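Local coordinates for protein disulfide-isomerase A4 (Rattus norvegicus, PDB 3EC3) that catalyses the rearrangement of disulfide bonds in proteins within the endoplasmic reticulum, the fragment here holding its noncatalytic, thioredoxin-like b and b' domains, at residues 114-126 with 170-182. The protein carries 1 engineered substitution. Residues are numbered along the deposited sequence; the frame is centred on the assembly and turned at random.
Sequences ALPLVGHRKTSND and TFAIADEEDYATE
The ring of Tyr179 is sandwiched between Arg121 and Thr123: the guanidinium lies flat but off-centre on one face, NH2 toward the rim and its plane 11° from that of the ring, while methyl CG2 of Thr123 makes a CH-pi contact with the opposite face, 3.9 Å from the ring centroid. At the ring's edge lie Asp175 O and Asp126 OD2; Tyr179 OH donates to the latter, on the anti side of that oxygen and out of the carboxylate plane. The cluster lies where edge strand 118-121 ends, against the turn and helix start that follow the parallel strand 170-175, in the second thioredoxin-like domain of the fragment. Arginine suits the site because its flat, charged end can stack and form a salt bridge at once. With CG anti to the backbone N (chi1 173°) and the chain extended to NE, it meets Glu182 end-on, Arg121 NH1 2.9 Å from Glu182 OE1 and Arg121 NH2 2.7 Å from Glu182 OE2. Both bonds use syn lone pairs, and the two planar groups are nearly coplanar, which fixes the guanidinium's rotation over the tyrosine; Glu182 OE2 is also hydrogen-bonded to Tyr139 OH.

Asp178 grips Thr123 twice, through OG1 to OD1 and the backbone N to OD2, so threonine supplies both a hydroxyl for the acid and a methyl for the ring. The strands themselves are joined by Ile173 N to Gly119 O at 3.0 Å and Arg121 N to Ile173 O at 2.9 Å. At their C-terminal ends a water donates to Arg121 O and Asp178 OD2, accepts from Asp175 N, and lies 2.9 Å from His120 NE2.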
loop_
_atom_site.group_PDB
_atom_site.type_symbol
_atom_site.label_atom_id
_atom_site.label_comp_id
_atom_site.label_asym_id
_atom_site.label_seq_id
_atom_site.Cartn_x
_atom_site.Cartn_y
_atom_site.Cartn_z
ATOM N N ALA A 114 1.340 3.366 5.491
ATOM C CA ALA A 114 0.096 2.816 4.989
ATOM C C ALA A 114 0.213 2.128 3.633
ATOM O O ALA A 114 -0.709 1.410 3.270
ATOM C CB ALA A 114 -0.968 3.888 4.930
ATOM N N LEU A 115 1.283 2.370 2.864
ATOM C CA LEU A 115 1.343 1.732 1.572
ATOM C C LEU A 115 2.252 0.506 1.640
ATOM O O LEU A 115 3.330 0.601 2.208
ATOM C CB LEU A 115 1.892 2.667 0.465
ATOM C CG LEU A 115 1.006 3.713 -0.218
ATOM C CD1 LEU A 115 1.866 4.357 -1.276
ATOM C CD2 LEU A 115 -0.236 3.095 -0.816
ATOM N N PRO A 116 1.858 -0.585 0.988
ATOM C CA PRO A 116 2.826 -1.667 0.877
ATOM C C PRO A 116 3.926 -1.350 -0.141
ATOM O O PRO A 116 3.803 -0.402 -0.937
ATOM C CB PRO A 116 2.007 -2.824 0.365
ATOM C CG PRO A 116 0.846 -2.328 -0.287
ATOM C CD PRO A 116 0.580 -0.922 0.349
ATOM N N LEU A 117 5.004 -2.127 -0.103
ATOM C CA LEU A 117 6.045 -2.009 -1.108
ATOM C C LEU A 117 5.470 -2.094 -2.515
ATOM O O LEU A 117 5.831 -1.294 -3.382
ATOM C CB LEU A 117 7.003 -3.195 -0.968
ATOM C CG LEU A 117 8.493 -2.985 -1.063
ATOM C CD1 LEU A 117 9.251 -4.253 -1.392
ATOM C CD2 LEU A 117 8.992 -1.677 -1.777
ATOM N N VAL A 118 4.580 -3.046 -2.759
ATOM C CA VAL A 118 3.838 -3.066 -4.056
ATOM C C VAL A 118 2.363 -3.345 -3.829
ATOM O O VAL A 118 1.949 -4.501 -3.639
ATOM C CB VAL A 118 4.408 -4.065 -5.095
ATOM C CG1 VAL A 118 3.595 -3.969 -6.425
ATOM C CG2 VAL A 118 5.852 -3.765 -5.413
ATOM N N GLY A 119 1.590 -2.259 -3.814
ATOM C CA GLY A 119 0.149 -2.310 -3.624
ATOM C C GLY A 119 -0.575 -2.292 -4.944
ATOM O O GLY A 119 0.053 -2.364 -6.005
ATOM N N HIS A 120 -1.901 -2.199 -4.874
ATOM C CA HIS A 120 -2.762 -2.217 -6.066
ATOM C C HIS A 120 -3.381 -0.824 -6.230
ATOM O O HIS A 120 -4.196 -0.399 -5.406
ATOM C CB HIS A 120 -3.889 -3.268 -5.919
ATOM C CG HIS A 120 -4.821 -3.346 -7.108
ATOM N ND1 HIS A 120 -5.981 -4.083 -7.078
ATOM C CD2 HIS A 120 -4.758 -2.790 -8.340
ATOM C CE1 HIS A 120 -6.608 -3.978 -8.243
ATOM N NE2 HIS A 120 -5.868 -3.223 -9.040
ATOM N N ARG A 121 -2.914 -0.109 -7.252
ATOM C CA ARG A 121 -3.426 1.227 -7.585
ATOM C C ARG A 121 -4.705 1.041 -8.389
ATOM O O ARG A 121 -4.723 0.334 -9.391
ATOM C CB ARG A 121 -2.369 2.013 -8.374
ATOM C CG ARG A 121 -2.867 3.380 -8.926
ATOM C CD ARG A 121 -1.755 3.901 -9.802
ATOM N NE ARG A 121 -2.038 5.192 -10.431
ATOM C CZ ARG A 121 -2.173 5.360 -11.740
ATOM N NH1 ARG A 121 -2.370 6.571 -12.232
ATOM N NH2 ARG A 121 -2.094 4.312 -12.565
ATOM N N LYS A 122 -5.776 1.658 -7.909
ATOM C CA LYS A 122 -7.101 1.500 -8.451
ATOM C C LYS A 122 -7.638 2.882 -8.751
ATOM O O LYS A 122 -7.360 3.812 -8.018
ATOM C CB LYS A 122 -7.993 0.853 -7.399
ATOM C CG LYS A 122 -7.700 -0.604 -7.162
ATOM C CD LYS A 122 -8.784 -1.253 -6.352
ATOM C CE LYS A 122 -8.598 -1.021 -4.883
ATOM N NZ LYS A 122 -9.260 -2.135 -4.145
ATOM N N THR A 123 -8.429 3.027 -9.814
ATOM C CA THR A 123 -9.116 4.306 -10.036
ATOM C C THR A 123 -9.897 4.790 -8.786
ATOM O O THR A 123 -10.046 5.995 -8.576
ATOM C CB THR A 123 -10.037 4.277 -11.289
ATOM O OG1 THR A 123 -10.953 3.176 -11.204
ATOM C CG2 THR A 123 -9.212 4.165 -12.564
ATOM N N SER A 124 -10.364 3.857 -7.952
ATOM C CA SER A 124 -11.002 4.201 -6.677
ATOM C C SER A 124 -10.064 4.662 -5.529
ATOM O O SER A 124 -10.510 5.273 -4.559
ATOM C CB SER A 124 -11.927 3.069 -6.211
ATOM O OG SER A 124 -11.203 1.886 -5.922
ATOM N N ASN A 125 -8.771 4.406 -5.635
ATOM C CA ASN A 125 -7.872 4.780 -4.560
ATOM C C ASN A 125 -6.694 5.644 -5.018
ATOM O O ASN A 125 -5.821 5.981 -4.206
ATOM C CB ASN A 125 -7.391 3.518 -3.793
ATOM C CG ASN A 125 -6.241 2.734 -4.506
ATOM O OD1 ASN A 125 -5.578 3.214 -5.405
ATOM N ND2 ASN A 125 -6.042 1.508 -4.084
ATOM N N ASP A 126 -6.626 5.998 -6.301
ATOM C CA ASP A 126 -5.361 6.581 -6.753
ATOM C C ASP A 126 -5.085 7.994 -6.223
ATOM O O ASP A 126 -3.943 8.323 -5.909
ATOM C CB ASP A 126 -5.087 6.403 -8.258
ATOM C CG ASP A 126 -6.161 6.985 -9.136
ATOM O OD1 ASP A 126 -6.912 7.861 -8.664
ATOM O OD2 ASP A 126 -6.244 6.544 -10.320
ATOM N N THR A 170 7.619 5.135 -5.265
ATOM C CA THR A 170 6.440 4.287 -4.926
ATOM C C THR A 170 6.168 3.387 -6.149
ATOM O O THR A 170 6.290 3.847 -7.283
ATOM C CB THR A 170 5.235 5.166 -4.635
ATOM O OG1 THR A 170 5.597 6.165 -3.641
ATOM C CG2 THR A 170 4.031 4.330 -4.168
ATOM N N PHE A 171 5.890 2.096 -5.922
ATOM C CA PHE A 171 5.604 1.147 -7.022
ATOM C C PHE A 171 4.204 0.617 -6.766
ATOM O O PHE A 171 3.785 0.460 -5.592
ATOM C CB PHE A 171 6.557 -0.031 -6.994
ATOM C CG PHE A 171 8.001 0.277 -7.413
ATOM C CD1 PHE A 171 8.845 1.043 -6.634
ATOM C CD2 PHE A 171 8.514 -0.280 -8.588
ATOM C CE1 PHE A 171 10.176 1.283 -7.020
ATOM C CE2 PHE A 171 9.850 -0.042 -8.992
ATOM C CZ PHE A 171 10.676 0.742 -8.210
ATOM N N ALA A 172 3.466 0.370 -7.843
ATOM C CA ALA A 172 2.125 -0.214 -7.715
ATOM C C ALA A 172 1.844 -1.056 -8.940
ATOM O O ALA A 172 2.391 -0.775 -10.043
ATOM C CB ALA A 172 1.076 0.890 -7.584
ATOM N N ILE A 173 0.995 -2.070 -8.788
ATOM C CA ILE A 173 0.479 -2.754 -9.975
ATOM C C ILE A 173 -0.898 -2.122 -10.255
ATOM O O ILE A 173 -1.558 -1.600 -9.338
ATOM C CB ILE A 173 0.357 -4.292 -9.741
ATOM C CG1 ILE A 173 -0.684 -4.573 -8.646
ATOM C CG2 ILE A 173 1.787 -4.928 -9.498
ATOM C CD1 ILE A 173 -1.026 -6.078 -8.516
ATOM N N ALA A 174 -1.326 -2.149 -11.512
ATOM C CA ALA A 174 -2.573 -1.505 -11.914
ATOM C C ALA A 174 -3.241 -2.382 -12.969
ATOM O O ALA A 174 -2.557 -3.003 -13.796
ATOM C CB ALA A 174 -2.314 -0.101 -12.473
ATOM N N ASP A 175 -4.570 -2.475 -12.908
ATOM C CA ASP A 175 -5.271 -3.283 -13.898
ATOM C C ASP A 175 -5.312 -2.552 -15.250
ATOM O O ASP A 175 -5.640 -1.373 -15.306
ATOM C CB ASP A 175 -6.686 -3.636 -13.445
ATOM C CG ASP A 175 -7.388 -4.504 -14.452
ATOM O OD1 ASP A 175 -8.262 -3.995 -15.166
ATOM O OD2 ASP A 175 -6.983 -5.660 -14.627
ATOM N N GLU A 176 -4.978 -3.258 -16.328
ATOM C CA GLU A 176 -4.833 -2.592 -17.660
ATOM C C GLU A 176 -6.147 -2.062 -18.234
ATOM O O GLU A 176 -6.136 -1.070 -18.987
ATOM C CB GLU A 176 -4.132 -3.501 -18.679
ATOM C CG GLU A 176 -4.788 -4.848 -18.852
ATOM C CD GLU A 176 -3.960 -5.824 -19.684
ATOM O OE1 GLU A 176 -2.920 -5.423 -20.251
ATOM O OE2 GLU A 176 -4.376 -6.998 -19.799
ATOM N N GLU A 177 -7.250 -2.721 -17.883
ATOM C CA GLU A 177 -8.623 -2.327 -18.277
ATOM C C GLU A 177 -9.104 -1.141 -17.442
ATOM O O GLU A 177 -9.591 -0.144 -17.994
ATOM C CB GLU A 177 -9.616 -3.486 -18.088
ATOM C CG GLU A 177 -9.687 -4.485 -19.233
ATOM C CD GLU A 177 -11.092 -5.113 -19.422
ATOM O OE1 GLU A 177 -12.112 -4.482 -19.048
ATOM O OE2 GLU A 177 -11.173 -6.246 -19.960
ATOM N N ASP A 178 -8.962 -1.258 -16.118
ATOM C CA ASP A 178 -9.198 -0.156 -15.175
ATOM C C ASP A 178 -8.532 1.117 -15.680
ATOM O O ASP A 178 -9.124 2.213 -15.639
ATOM C CB ASP A 178 -8.649 -0.506 -13.768
ATOM C CG ASP A 178 -9.170 0.432 -12.669
ATOM O OD1 ASP A 178 -10.191 1.144 -12.875
ATOM O OD2 ASP A 178 -8.565 0.457 -11.577
ATOM N N TYR A 179 -7.311 0.978 -16.180
ATOM C CA TYR A 179 -6.575 2.151 -16.684
ATOM C C TYR A 179 -6.423 2.198 -18.202
ATOM O O TYR A 179 -5.424 2.702 -18.718
ATOM C CB TYR A 179 -5.215 2.253 -15.988
ATOM C CG TYR A 179 -5.342 2.731 -14.568
ATOM C CD1 TYR A 179 -5.412 1.828 -13.510
ATOM C CD2 TYR A 179 -5.405 4.100 -14.278
ATOM C CE1 TYR A 179 -5.528 2.267 -12.187
ATOM C CE2 TYR A 179 -5.528 4.553 -12.954
ATOM C CZ TYR A 179 -5.584 3.635 -11.921
ATOM O OH TYR A 179 -5.721 4.093 -10.623
ATOM N N ALA A 180 -7.417 1.669 -18.910
ATOM C CA ALA A 180 -7.410 1.626 -20.384
ATOM C C ALA A 180 -6.980 2.945 -21.040
ATOM O O ALA A 180 -6.082 2.971 -21.911
ATOM C CB ALA A 180 -8.784 1.173 -20.917
ATOM N N THR A 181 -7.610 4.037 -20.620
ATOM C CA THR A 181 -7.350 5.307 -21.279
ATOM C C THR A 181 -6.025 5.934 -20.852
ATOM O O THR A 181 -5.373 6.572 -21.665
ATOM C CB THR A 181 -8.576 6.292 -21.297
ATOM O OG1 THR A 181 -8.106 7.640 -21.387
ATOM C CG2 THR A 181 -9.460 6.144 -20.060
ATOM N N GLU A 182 -5.603 5.711 -19.604
ATOM C CA GLU A 182 -4.247 6.058 -19.194
ATOM C C GLU A 182 -3.212 5.316 -20.056
ATOM O O GLU A 182 -2.215 5.927 -20.475
ATOM C CB GLU A 182 -4.025 5.735 -17.705
ATOM C CG GLU A 182 -2.671 6.149 -17.198
ATOM C CD GLU A 182 -2.585 6.028 -15.711
ATOM O OE1 GLU A 182 -2.807 7.045 -15.032
ATOM O OE2 GLU A 182 -2.344 4.910 -15.218
HETATM O O HOH W 1 2.556 0.433 -3.283
HETATM O O HOH W 2 6.958 1.139 -3.328
HETATM O O HOH W 3 -6.285 -1.235 -11.077
#